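Local coordinates for protein 3-oxo-tetronate kinase (Cupriavidus necator, PDB 5DMH) that catalyses the ATP-dependent phosphorylation of 3-oxo-tetronate to 3-oxo-tetronate 4-phosphate, at residues T45-A48 / N49-R53; G200-R203 / Y204-A208; A219-S223 / D224-M228; A358-V362 / E363-H367. One frame throughout, in Å; residues are numbered along the deposited sequence.

Interaction 1 of 4, residues T45-A48 / N49-R53; sequences TDLA and NTLVR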
loop_
_atom_site.group_PDB
_atom_site.type_symbol
_atom_site.label_atom_id
_atom_site.label_comp_id
_atom_site.label_asym_id
_atom_site.label_seq_id
_atom_site.Cartn_x
_atom_site.Cartn_y
_atom_site.Cartn_z
ATOM N N THR A 45 0.372 -0.485 -5.531
ATOM C CA THR A 45 1.505 -0.521 -6.459
ATOM C C THR A 45 2.596 -1.498 -5.992
ATOM O O THR A 45 3.228 -2.155 -6.819
ATOM C CB THR A 45 2.142 0.887 -6.756
ATOM O OG1 THR A 45 2.980 1.300 -5.674
ATOM C CG2 THR A 45 1.094 1.954 -7.078
ATOM N N ASP A 46 2.804 -1.569 -4.686
ATOM C CA ASP A 46 3.762 -2.480 -4.038
ATOM C C ASP A 46 3.402 -3.912 -4.396
ATOM O O ASP A 46 4.198 -4.636 -4.976
ATOM C CB ASP A 46 3.706 -2.228 -2.523
ATOM C CG ASP A 46 4.586 -3.158 -1.696
ATOM O OD1 ASP A 46 5.430 -3.904 -2.244
ATOM O OD2 ASP A 46 4.429 -3.119 -0.448
ATOM N N LEU A 47 2.175 -4.314 -4.083
ATOM C CA LEU A 47 1.678 -5.630 -4.493
ATOM C C LEU A 47 1.775 -5.895 -6.003
ATOM O O LEU A 47 2.288 -6.931 -6.419
ATOM C CB LEU A 47 0.237 -5.787 -4.026
ATOM C CG LEU A 47 -0.461 -7.070 -4.487
ATOM C CD1 LEU A 47 0.303 -8.295 -4.013
ATOM C CD2 LEU A 47 -1.871 -7.078 -3.988
ATOM N N ALA A 48 1.295 -4.974 -6.838
ATOM C CA ALA A 48 1.351 -5.180 -8.260
ATOM C C ALA A 48 2.809 -5.343 -8.715
ATOM O O ALA A 48 3.099 -6.157 -9.567
ATOM C CB ALA A 48 0.656 -4.054 -9.023
ATOM N N ASN A 49 3.716 -4.580 -8.131
ATOM C CA ASN A 49 5.136 -4.726 -8.463
ATOM C C ASN A 49 5.631 -6.159 -8.222
ATOM O O ASN A 49 6.298 -6.752 -9.068
ATOM C CB ASN A 49 5.948 -3.730 -7.628
ATOM C CG ASN A 49 7.454 -3.817 -7.881
ATOM O OD1 ASN A 49 7.942 -3.611 -8.997
ATOM N ND2 ASN A 49 8.192 -4.136 -6.828
ATOM N N THR A 50 5.322 -6.689 -7.045
ATOM C CA THR A 50 5.691 -8.051 -6.702
ATOM C C THR A 50 5.075 -9.068 -7.640
ATOM O O THR A 50 5.756 -10.006 -8.073
ATOM C CB THR A 50 5.340 -8.372 -5.229
ATOM O OG1 THR A 50 6.307 -7.710 -4.399
ATOM C CG2 THR A 50 5.413 -9.879 -4.985
ATOM N N LEU A 51 3.807 -8.882 -7.995
ATOM C CA LEU A 51 3.177 -9.795 -8.943
ATOM C C LEU A 51 3.810 -9.732 -10.341
ATOM O O LEU A 51 4.087 -10.772 -10.941
ATOM C CB LEU A 51 1.679 -9.522 -9.018
ATOM C CG LEU A 51 0.941 -9.890 -7.739
ATOM C CD1 LEU A 51 -0.474 -9.326 -7.809
ATOM C CD2 LEU A 51 0.928 -11.382 -7.534
ATOM N N VAL A 52 4.056 -8.521 -10.854
ATOM C CA VAL A 52 4.674 -8.376 -12.165
ATOM C C VAL A 52 6.065 -8.993 -12.175
ATOM O O VAL A 52 6.431 -9.702 -13.101
ATOM C CB VAL A 52 4.749 -6.890 -12.579
ATOM C CG1 VAL A 52 5.674 -6.693 -13.777
ATOM C CG2 VAL A 52 3.337 -6.362 -12.839
ATOM N N ARG A 53 6.831 -8.734 -11.122
ATOM C CA ARG A 53 8.200 -9.232 -11.050
ATOM C C ARG A 53 8.264 -10.741 -10.937
ATOM O O ARG A 53 9.310 -11.334 -11.205
ATOM C CB ARG A 53 8.948 -8.591 -9.885
ATOM C CG ARG A 53 9.432 -7.159 -10.207
ATOM C CD ARG A 53 9.723 -6.383 -8.950
ATOM N NE ARG A 53 10.892 -6.850 -8.185
ATOM C CZ ARG A 53 12.161 -6.523 -8.442
ATOM N NH1 ARG A 53 12.494 -5.774 -9.486
ATOM N NH2 ARG A 53 13.115 -6.960 -7.645
HETATM O O HOH W 1 7.039 -5.058 -4.248
#
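Two and a half turns of helix 41-53, in the sugar-binding N-terminal domain, bring Asp46, Asn49 and Thr50 together around a water, while Leu47 and Leu51 meet on another part of its surface. The backbone is regular alpha-helix: the amides of Asn49, Thr50, Leu51 and Val52 bond in turn to the carbonyls of Thr45, Asp46, Leu47 and Ala48. The bond from Leu51 N to Leu47 O is 2.9 Å long and nearly linear with the carbonyl. In the same i to i+4 spacing, Leu47 and Leu51 approach at a slant, Leu47 CD1 lying 4.0 Å from Leu51 CD1. Leu47 sends CG anti to the backbone N (chi1 175°), whereas Leu51 holds CG beside its own N (chi1 -68°), and the two branches converge. Ala48 touches Thr58 and Ile410, so this face of the helix lies on the adjacent strands 58-62 and 407-415; Leu47 packs on Ala259. The polar ends are shared with other parts of the fold: Asp46 OD1 bonds to Ser256 OG, and Asn49 ND2 to Gln413 OE1. Water 1 joins three side chains of the helix. It lies 2.8 Å from Asp46 OD1, to which it probably donates. Asn49 ND2 donates to water 1 at 3.0 Å. The hydroxyl Thr50 OG1 is hydrogen-bonded to water 1 at 2.8 Å.

Interaction 2 of 4, residues G200-R203 / Y204-A208; sequences GLLR and YDAVA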
loop_
_atom_site.group_PDB
_atom_site.type_symbol
_atom_site.label_atom_id
_atom_site.label_comp_id
_atom_site.label_asym_id
_atom_site.label_seq_id
_atom_site.Cartn_x
_atom_site.Cartn_y
_atom_site.Cartn_z
ATOM N N GLY A 200 -5.523 -16.957 15.577
ATOM C CA GLY A 200 -4.476 -17.834 16.070
ATOM C C GLY A 200 -3.129 -17.526 15.422
ATOM O O GLY A 200 -2.892 -16.418 14.897
ATOM N N LEU A 201 -2.246 -18.525 15.455
ATOM C CA LEU A 201 -0.878 -18.376 14.993
ATOM C C LEU A 201 -0.419 -19.591 14.224
ATOM O O LEU A 201 -0.522 -20.719 14.707
ATOM C CB LEU A 201 0.065 -18.167 16.174
ATOM C CG LEU A 201 1.572 -18.038 15.868
ATOM C CD1 LEU A 201 1.902 -16.809 15.051
ATOM C CD2 LEU A 201 2.371 -18.029 17.184
ATOM N N LEU A 202 0.110 -19.344 13.031
ATOM C CA LEU A 202 0.822 -20.352 12.264
ATOM C C LEU A 202 2.311 -20.088 12.510
ATOM O O LEU A 202 2.892 -19.206 11.907
ATOM C CB LEU A 202 0.429 -20.230 10.787
ATOM C CG LEU A 202 1.140 -21.065 9.747
ATOM C CD1 LEU A 202 1.016 -22.545 10.101
ATOM C CD2 LEU A 202 0.569 -20.808 8.351
ATOM N N ARG A 203 2.908 -20.839 13.427
ATOM C CA ARG A 203 4.199 -20.479 14.015
ATOM C C ARG A 203 5.385 -20.849 13.120
ATOM O O ARG A 203 5.302 -21.762 12.288
ATOM C CB ARG A 203 4.316 -21.145 15.400
ATOM C CG ARG A 203 5.432 -20.616 16.291
ATOM C CD ARG A 203 5.461 -21.322 17.647
ATOM N NE ARG A 203 4.304 -20.993 18.458
ATOM C CZ ARG A 203 3.222 -21.758 18.629
ATOM N NH1 ARG A 203 2.223 -21.311 19.386
ATOM N NH2 ARG A 203 3.124 -22.969 18.083
ATOM N N TYR A 204 6.499 -20.151 13.318
ATOM C CA TYR A 204 7.691 -20.300 12.484
ATOM C C TYR A 204 8.223 -21.721 12.372
ATOM O O TYR A 204 8.851 -22.076 11.368
ATOM C CB TYR A 204 8.817 -19.413 13.036
ATOM C CG TYR A 204 9.380 -19.926 14.330
ATOM C CD1 TYR A 204 8.767 -19.650 15.538
ATOM C CD2 TYR A 204 10.508 -20.734 14.337
ATOM C CE1 TYR A 204 9.259 -20.158 16.710
ATOM C CE2 TYR A 204 11.023 -21.229 15.498
ATOM C CZ TYR A 204 10.402 -20.937 16.699
ATOM O OH TYR A 204 10.897 -21.426 17.886
ATOM N N ASP A 205 8.001 -22.528 13.404
ATOM C CA ASP A 205 8.561 -23.873 13.434
ATOM C C ASP A 205 7.799 -24.836 12.511
ATOM O O ASP A 205 8.380 -25.768 11.984
ATOM C CB ASP A 205 8.681 -24.379 14.870
ATOM C CG ASP A 205 7.351 -24.430 15.619
ATOM O OD1 ASP A 205 6.365 -23.779 15.219
ATOM O OD2 ASP A 205 7.304 -25.142 16.645
ATOM N N ALA A 206 6.524 -24.560 12.247
ATOM C CA ALA A 206 5.814 -25.296 11.203
ATOM C C ALA A 206 6.248 -24.795 9.824
ATOM O O ALA A 206 6.530 -25.588 8.924
ATOM C CB ALA A 206 4.296 -25.157 11.382
ATOM N N VAL A 207 6.292 -23.471 9.662
ATOM C CA VAL A 207 6.664 -22.884 8.384
ATOM C C VAL A 207 8.057 -23.342 7.962
ATOM O O VAL A 207 8.304 -23.633 6.786
ATOM C CB VAL A 207 6.589 -21.365 8.440
ATOM C CG1 VAL A 207 6.924 -20.784 7.076
ATOM C CG2 VAL A 207 5.202 -20.925 8.883
ATOM N N ALA A 208 8.952 -23.466 8.943
ATOM C CA ALA A 208 10.327 -23.856 8.667
ATOM C C ALA A 208 10.415 -25.255 8.048
ATOM O O ALA A 208 11.391 -25.561 7.375
ATOM C CB ALA A 208 11.152 -23.793 9.935
HETATM O O HOH W 2 5.595 -24.725 18.343
#
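Arg203, Tyr204 and Asp205 meet because of their first torsions: the arginine CG points away from its own N (chi1 -166°), while the tyrosine and aspartate each place CG between N and the carbonyl carbon (chi1 71° and 59°). This folds the aspartate back along the arginine stem, and the two side chains run side by side in the same direction. Asp205 OD1 comes within 3.3 Å of Arg203 CB, but it stays 4.4 Å from Arg203 NH2, beyond a salt bridge. Water 2 lies between the charged ends. It takes a weak bond from Arg203 NH2, and its very short approach to Asp205 OD2 is best regarded as doubtful. The Tyr204 ring crosses the arginine at a slant, with Tyr204 CD1 3.6 Å from Arg203 CG. Beneath these groups Arg203 occupies the N-cap of helix 204-207. Its carbonyl O receives Val207 N at 3.3 Å and, more weakly, Ala206 N. On the inner side Leu202 CG touches Val207 CG2 at 4.2 Å, the two side chains crossing at about a right angle. Leu202 ends strand 199-202, which bonds along strand 228-231; its side chain packs against Thr214, Arg217 and Ile218 of helix 211-223, and, together with Val207, on Leu242 of helix 236-245.

Interaction 3 of 4, residues A219-S223 / D224-M228; sequences AALRS and DGVRM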
loop_
_atom_site.group_PDB
_atom_site.type_symbol
_atom_site.label_atom_id
_atom_site.label_comp_id
_atom_site.label_asym_id
_atom_site.label_seq_id
_atom_site.Cartn_x
_atom_site.Cartn_y
_atom_site.Cartn_z
ATOM N N ALA A 219 -4.467 -27.075 8.354
ATOM C CA ALA A 219 -5.614 -27.941 8.541
ATOM C C ALA A 219 -5.879 -28.125 10.035
ATOM O O ALA A 219 -7.030 -28.165 10.455
ATOM C CB ALA A 219 -5.409 -29.271 7.867
ATOM N N ALA A 220 -4.817 -28.261 10.844
ATOM C CA ALA A 220 -5.007 -28.418 12.286
ATOM C C ALA A 220 -5.568 -27.154 12.940
ATOM O O ALA A 220 -6.430 -27.214 13.819
ATOM C CB ALA A 220 -3.730 -28.844 12.953
ATOM N N LEU A 221 -5.094 -25.991 12.508
ATOM C CA LEU A 221 -5.598 -24.730 13.055
ATOM C C LEU A 221 -7.072 -24.567 12.765
ATOM O O LEU A 221 -7.838 -24.167 13.634
ATOM C CB LEU A 221 -4.810 -23.550 12.484
ATOM C CG LEU A 221 -3.378 -23.404 12.991
ATOM C CD1 LEU A 221 -2.612 -22.446 12.133
ATOM C CD2 LEU A 221 -3.367 -22.979 14.457
ATOM N N ARG A 222 -7.469 -24.888 11.538
ATOM C CA ARG A 222 -8.889 -24.810 11.141
ATOM C C ARG A 222 -9.745 -25.716 12.016
ATOM O O ARG A 222 -10.820 -25.320 12.481
ATOM C CB ARG A 222 -9.055 -25.213 9.672
ATOM C CG ARG A 222 -8.499 -24.222 8.663
ATOM C CD ARG A 222 -8.297 -24.917 7.302
ATOM N NE ARG A 222 -8.991 -24.259 6.201
ATOM C CZ ARG A 222 -10.250 -24.462 5.871
ATOM N NH1 ARG A 222 -10.988 -25.330 6.557
ATOM N NH2 ARG A 222 -10.784 -23.787 4.854
ATOM N N SER A 223 -9.279 -26.944 12.230
ATOM C CA SER A 223 -9.983 -27.903 13.066
ATOM C C SER A 223 -10.089 -27.375 14.508
ATOM O O SER A 223 -11.077 -27.606 15.195
ATOM C CB SER A 223 -9.242 -29.264 13.009
ATOM O OG SER A 223 -9.691 -30.150 14.006
ATOM N N ASP A 224 -9.070 -26.633 14.942
ATOM C CA ASP A 224 -9.050 -26.034 16.274
ATOM C C ASP A 224 -10.026 -24.851 16.398
ATOM O O ASP A 224 -10.258 -24.352 17.502
ATOM C CB ASP A 224 -7.653 -25.506 16.598
ATOM C CG ASP A 224 -6.624 -26.603 16.838
ATOM O OD1 ASP A 224 -6.999 -27.771 17.020
ATOM O OD2 ASP A 224 -5.407 -26.256 16.858
ATOM N N GLY A 225 -10.575 -24.386 15.277
ATOM C CA GLY A 225 -11.526 -23.278 15.315
ATOM C C GLY A 225 -10.921 -21.909 15.035
ATOM O O GLY A 225 -11.578 -20.868 15.185
ATOM N N VAL A 226 -9.669 -21.892 14.625
ATOM C CA VAL A 226 -9.011 -20.648 14.257
ATOM C C VAL A 226 -9.578 -20.186 12.913
ATOM O O VAL A 226 -9.568 -20.919 11.943
ATOM C CB VAL A 226 -7.495 -20.835 14.142
ATOM C CG1 VAL A 226 -6.836 -19.598 13.587
ATOM C CG2 VAL A 226 -6.900 -21.248 15.504
ATOM N N ARG A 227 -10.083 -18.968 12.863
ATOM C CA ARG A 227 -10.593 -18.453 11.593
ATOM C C ARG A 227 -9.620 -17.549 10.847
ATOM O O ARG A 227 -9.727 -17.384 9.637
ATOM C CB ARG A 227 -11.955 -17.823 11.824
ATOM C CG ARG A 227 -12.910 -18.937 12.320
ATOM C CD ARG A 227 -14.352 -18.536 12.318
ATOM N NE ARG A 227 -14.764 -17.981 11.031
ATOM C CZ ARG A 227 -15.546 -18.594 10.150
ATOM N NH1 ARG A 227 -16.019 -19.815 10.372
ATOM N NH2 ARG A 227 -15.858 -17.971 9.025
HETATM N N MSE A 228 -8.650 -17.000 11.562
HETATM C CA MSE A 228 -7.574 -16.251 10.944
HETATM C C MSE A 228 -6.294 -16.450 11.760
HETATM O O MSE A 228 -6.307 -16.311 12.979
HETATM C CB MSE A 228 -7.929 -14.753 10.869
HETATM C CG MSE A 228 -6.864 -13.902 10.275
HETATM SE SE MSE A 228 -7.736 -12.303 9.436
HETATM C CE MSE A 228 -9.163 -12.050 10.633
#
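The carboxylate of Asp224 lies with one face over the end of the preceding helix, the carbonyl O of Ala220 sitting 3.1 Å from Asp224 CG and 3.3 Å from both Asp224 OD1 and OD2. The oxygens on both sides are acceptors, so this is a close approach over the carboxylate face and not a hydrogen bond. The same carbonyl O is bonded to Asp224 N at 2.9 Å. Asp224 CG stands beside its own N (chi1 -71°), which carries the carboxylate back over the last turn. Another flat group, the Arg222 carbonyl, is approached from above its plane: Gly225 N is hydrogen-bonded to Arg222 O at 3.0 Å, from 66° out of that plane and so not on a lone pair. Together with the bond from Val226 N to Leu221 O, 3.1 Å long, this makes a Schellman motif, which ends helix 211-223. Gly225 is the residue of positive phi, an angle of 97° that glycine accommodates readily. The motif also has its customary apolar partner pair: Val226 reaches back to Leu221, with Val226 CG2 4.1 Å from Leu221 CD2, the side chains crossing at a slant, and Val226 CB 3.4 Å from Leu221 O. The buried apolar pair thus covers one side of the turn, while Asp224 and Ser223 are exposed. Arg222 leads away to a salt bridge with Asp142. Beyond Val226 the backbone of Arg227 is hydrogen-bonded to Thr144 and Lys198, and the chain enters strand 228-231, which runs beside strand 199-202; the Met228 side chain, a selenomethionine, rests on helix 128-139.

Interaction 4 of 4, residues A358-V362 / E363-H367; sequences AELGV and ERAGH. With ADP (adenosine-5'-diphosphate), chain C.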
loop_
_atom_site.group_PDB
_atom_site.type_symbol
_atom_site.label_atom_id
_atom_site.label_comp_id
_atom_site.label_asym_id
_atom_site.label_seq_id
_atom_site.Cartn_x
_atom_site.Cartn_y
_atom_site.Cartn_z
ATOM N N ALA A 358 -3.059 18.215 18.707
ATOM C CA ALA A 358 -3.662 18.717 19.948
ATOM C C ALA A 358 -4.541 19.928 19.664
ATOM O O ALA A 358 -5.558 20.131 20.317
ATOM C CB ALA A 358 -2.584 19.075 20.988
ATOM N N GLU A 359 -4.152 20.729 18.686
ATOM C CA GLU A 359 -4.903 21.939 18.367
ATOM C C GLU A 359 -6.098 21.652 17.445
ATOM O O GLU A 359 -7.173 22.194 17.662
ATOM C CB GLU A 359 -3.978 22.978 17.737
ATOM C CG GLU A 359 -4.669 24.247 17.284
ATOM C CD GLU A 359 -4.874 25.251 18.408
ATOM O OE1 GLU A 359 -5.020 24.839 19.581
ATOM O OE2 GLU A 359 -4.888 26.464 18.111
ATOM N N LEU A 360 -5.917 20.783 16.445
ATOM C CA LEU A 360 -6.919 20.591 15.384
ATOM C C LEU A 360 -7.721 19.275 15.458
ATOM O O LEU A 360 -8.802 19.174 14.880
ATOM C CB LEU A 360 -6.241 20.661 14.001
ATOM C CG LEU A 360 -5.471 21.920 13.538
ATOM C CD1 LEU A 360 -4.916 21.685 12.137
ATOM C CD2 LEU A 360 -6.345 23.167 13.551
ATOM N N GLY A 361 -7.161 18.257 16.114
ATOM C CA GLY A 361 -7.667 16.899 16.057
ATOM C C GLY A 361 -6.904 16.060 15.037
ATOM O O GLY A 361 -6.416 16.582 14.044
ATOM N N VAL A 362 -6.797 14.750 15.268
ATOM C CA VAL A 362 -5.999 13.882 14.401
ATOM C C VAL A 362 -6.577 13.783 12.994
ATOM O O VAL A 362 -5.889 14.013 11.991
ATOM C CB VAL A 362 -5.869 12.459 15.043
ATOM C CG1 VAL A 362 -5.264 11.461 14.092
ATOM C CG2 VAL A 362 -5.071 12.542 16.377
ATOM N N GLU A 363 -7.860 13.437 12.904
ATOM C CA GLU A 363 -8.469 13.273 11.584
ATOM C C GLU A 363 -8.544 14.605 10.812
ATOM O O GLU A 363 -8.223 14.641 9.631
ATOM C CB GLU A 363 -9.874 12.671 11.701
ATOM C CG GLU A 363 -10.503 12.415 10.346
ATOM C CD GLU A 363 -11.820 11.669 10.442
ATOM O OE1 GLU A 363 -11.835 10.463 10.147
ATOM O OE2 GLU A 363 -12.832 12.288 10.806
ATOM N N ARG A 364 -8.938 15.676 11.484
ATOM C CA ARG A 364 -9.061 16.978 10.823
ATOM C C ARG A 364 -7.717 17.447 10.252
ATOM O O ARG A 364 -7.646 17.848 9.087
ATOM C CB ARG A 364 -9.656 18.050 11.731
ATOM C CG ARG A 364 -10.150 19.224 10.906
ATOM C CD ARG A 364 -10.470 20.471 11.680
ATOM N NE ARG A 364 -10.735 21.554 10.737
ATOM C CZ ARG A 364 -10.708 22.845 11.038
ATOM N NH1 ARG A 364 -10.421 23.244 12.267
ATOM N NH2 ARG A 364 -10.960 23.737 10.099
ATOM N N ALA A 365 -6.650 17.355 11.042
ATOM C CA ALA A 365 -5.335 17.774 10.552
ATOM C C ALA A 365 -4.882 16.933 9.386
ATOM O O ALA A 365 -4.348 17.449 8.410
ATOM C CB ALA A 365 -4.297 17.744 11.666
ATOM N N GLY A 366 -5.090 15.623 9.491
ATOM C CA GLY A 366 -4.619 14.710 8.479
ATOM C C GLY A 366 -5.343 14.993 7.178
ATOM O O GLY A 366 -4.727 15.036 6.131
ATOM N N HIS A 367 -6.652 15.197 7.249
ATOM C CA HIS A 367 -7.430 15.460 6.043
ATOM C C HIS A 367 -7.148 16.841 5.417
ATOM O O HIS A 367 -7.098 16.951 4.182
ATOM C CB HIS A 367 -8.925 15.226 6.281
ATOM C CG HIS A 367 -9.289 13.771 6.357
ATOM N ND1 HIS A 367 -10.540 13.327 6.738
ATOM C CD2 HIS A 367 -8.555 12.659 6.108
ATOM C CE1 HIS A 367 -10.558 12.005 6.721
ATOM N NE2 HIS A 367 -9.368 11.573 6.341
HETATM P PB ADP C . 2.385 6.866 5.588
HETATM O O1B ADP C . 2.564 6.186 4.235
HETATM O O2B ADP C . 3.717 7.327 6.155
HETATM O O3B ADP C . 1.536 6.065 6.564
HETATM P PA ADP C . 0.126 8.625 4.981
HETATM O O1A ADP C . 0.085 9.683 3.951
HETATM O O2A ADP C . -0.631 7.350 4.831
HETATM O O3A ADP C . 1.694 8.309 5.283
HETATM O "O5'" ADP C . -0.385 9.183 6.395
HETATM C "C5'" ADP C . 0.171 10.348 6.989
HETATM C "C4'" ADP C . -0.955 11.160 7.622
HETATM O "O4'" ADP C . -0.404 12.121 8.508
HETATM C "C3'" ADP C . -1.754 11.929 6.577
HETATM O "O3'" ADP C . -3.147 11.997 6.937
HETATM C "C2'" ADP C . -1.121 13.283 6.634
HETATM O "O2'" ADP C . -1.930 14.290 6.062
HETATM C "C1'" ADP C . -0.868 13.407 8.117
HETATM N N9 ADP C . 0.138 14.433 8.370
HETATM C C8 ADP C . 1.275 14.656 7.668
HETATM N N7 ADP C . 1.945 15.707 8.163
HETATM C C5 ADP C . 1.212 16.166 9.205
HETATM C C6 ADP C . 1.343 17.275 10.149
HETATM N N6 ADP C . 2.440 18.054 10.055
HETATM N N1 ADP C . 0.391 17.422 11.091
HETATM C C2 ADP C . -0.680 16.605 11.171
HETATM N N3 ADP C . -0.893 15.569 10.327
HETATM C C4 ADP C . 0.016 15.331 9.334
HETATM O O HOH W 3 -10.379 21.349 14.722
#
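Arg364 leaves the first turn of helix 362-382 and runs back over the end of helix 350-360. Its CB lies 3.5 Å from the carbonyl O of Leu360. CG and CD continue past the same oxygen, CD at 3.8 Å, on a chain extended from CG to NE. At the tip, Arg364 NH1 is 4.3 Å from Leu360 CD2, a contact of the guanidinium with the leucine, and donates in its own plane to water 3 at 3.1 Å. That water in turn donates to Leu360 O, so the carbonyl that the arginine stem passes is also tied to its tip. Gly361 joins the two helices: it takes positive phi after helix 350-360, and as N-cap of the next helix offers its carbonyl O to Ala365 N, 3.1 Å away. Val362 O receives Gly366 N in the next such bond. The leucine reaches further inward than the arginine, its CD1 packing on Ala365 CB at 4.0 Å, and Leu319 and Ala322 of helix 318-322 lie against it as well. Ala365 and Gly366 belong to the ADP pocket of the nucleotide-binding domain. Ala365 CB touches the adenine at C2, 3.8 Å away, and Gly366 O accepts a hydrogen bond from ADP O2' at 2.9 Å. Lacking a side chain, Gly366 lets the ribose draw close. The turn therefore meets the nucleoside through a backbone carbonyl, which binds the ribose hydroxyl, and an apolar methyl against the adenine, leaving other contacts of ADP to residues such as Glu370, Ser294 and His177.

The four contacts follow one another along the chain, the first three in the sugar-binding N-terminal domain and interaction 4 in the nucleotide-binding C-terminal domain. Interactions 2 and 3 are neighbours, centres about 13 Å apart: Gly200 N and Met228 O form a probable hydrogen bond between strands 199-202 and 228-231, and Leu221 packs on Leu202. Together they shape an edge of the N-terminal domain, away from the annotated sites. Interaction 1, nearer the centre of the folded molecule, where helix 41-53 meets strand 407-415, is about 25 Å from interaction 2 and about 30 Å from interaction 3, centre to centre. Interaction 4, about 33 Å from interaction 1 between centres, forms part of the ADP pocket.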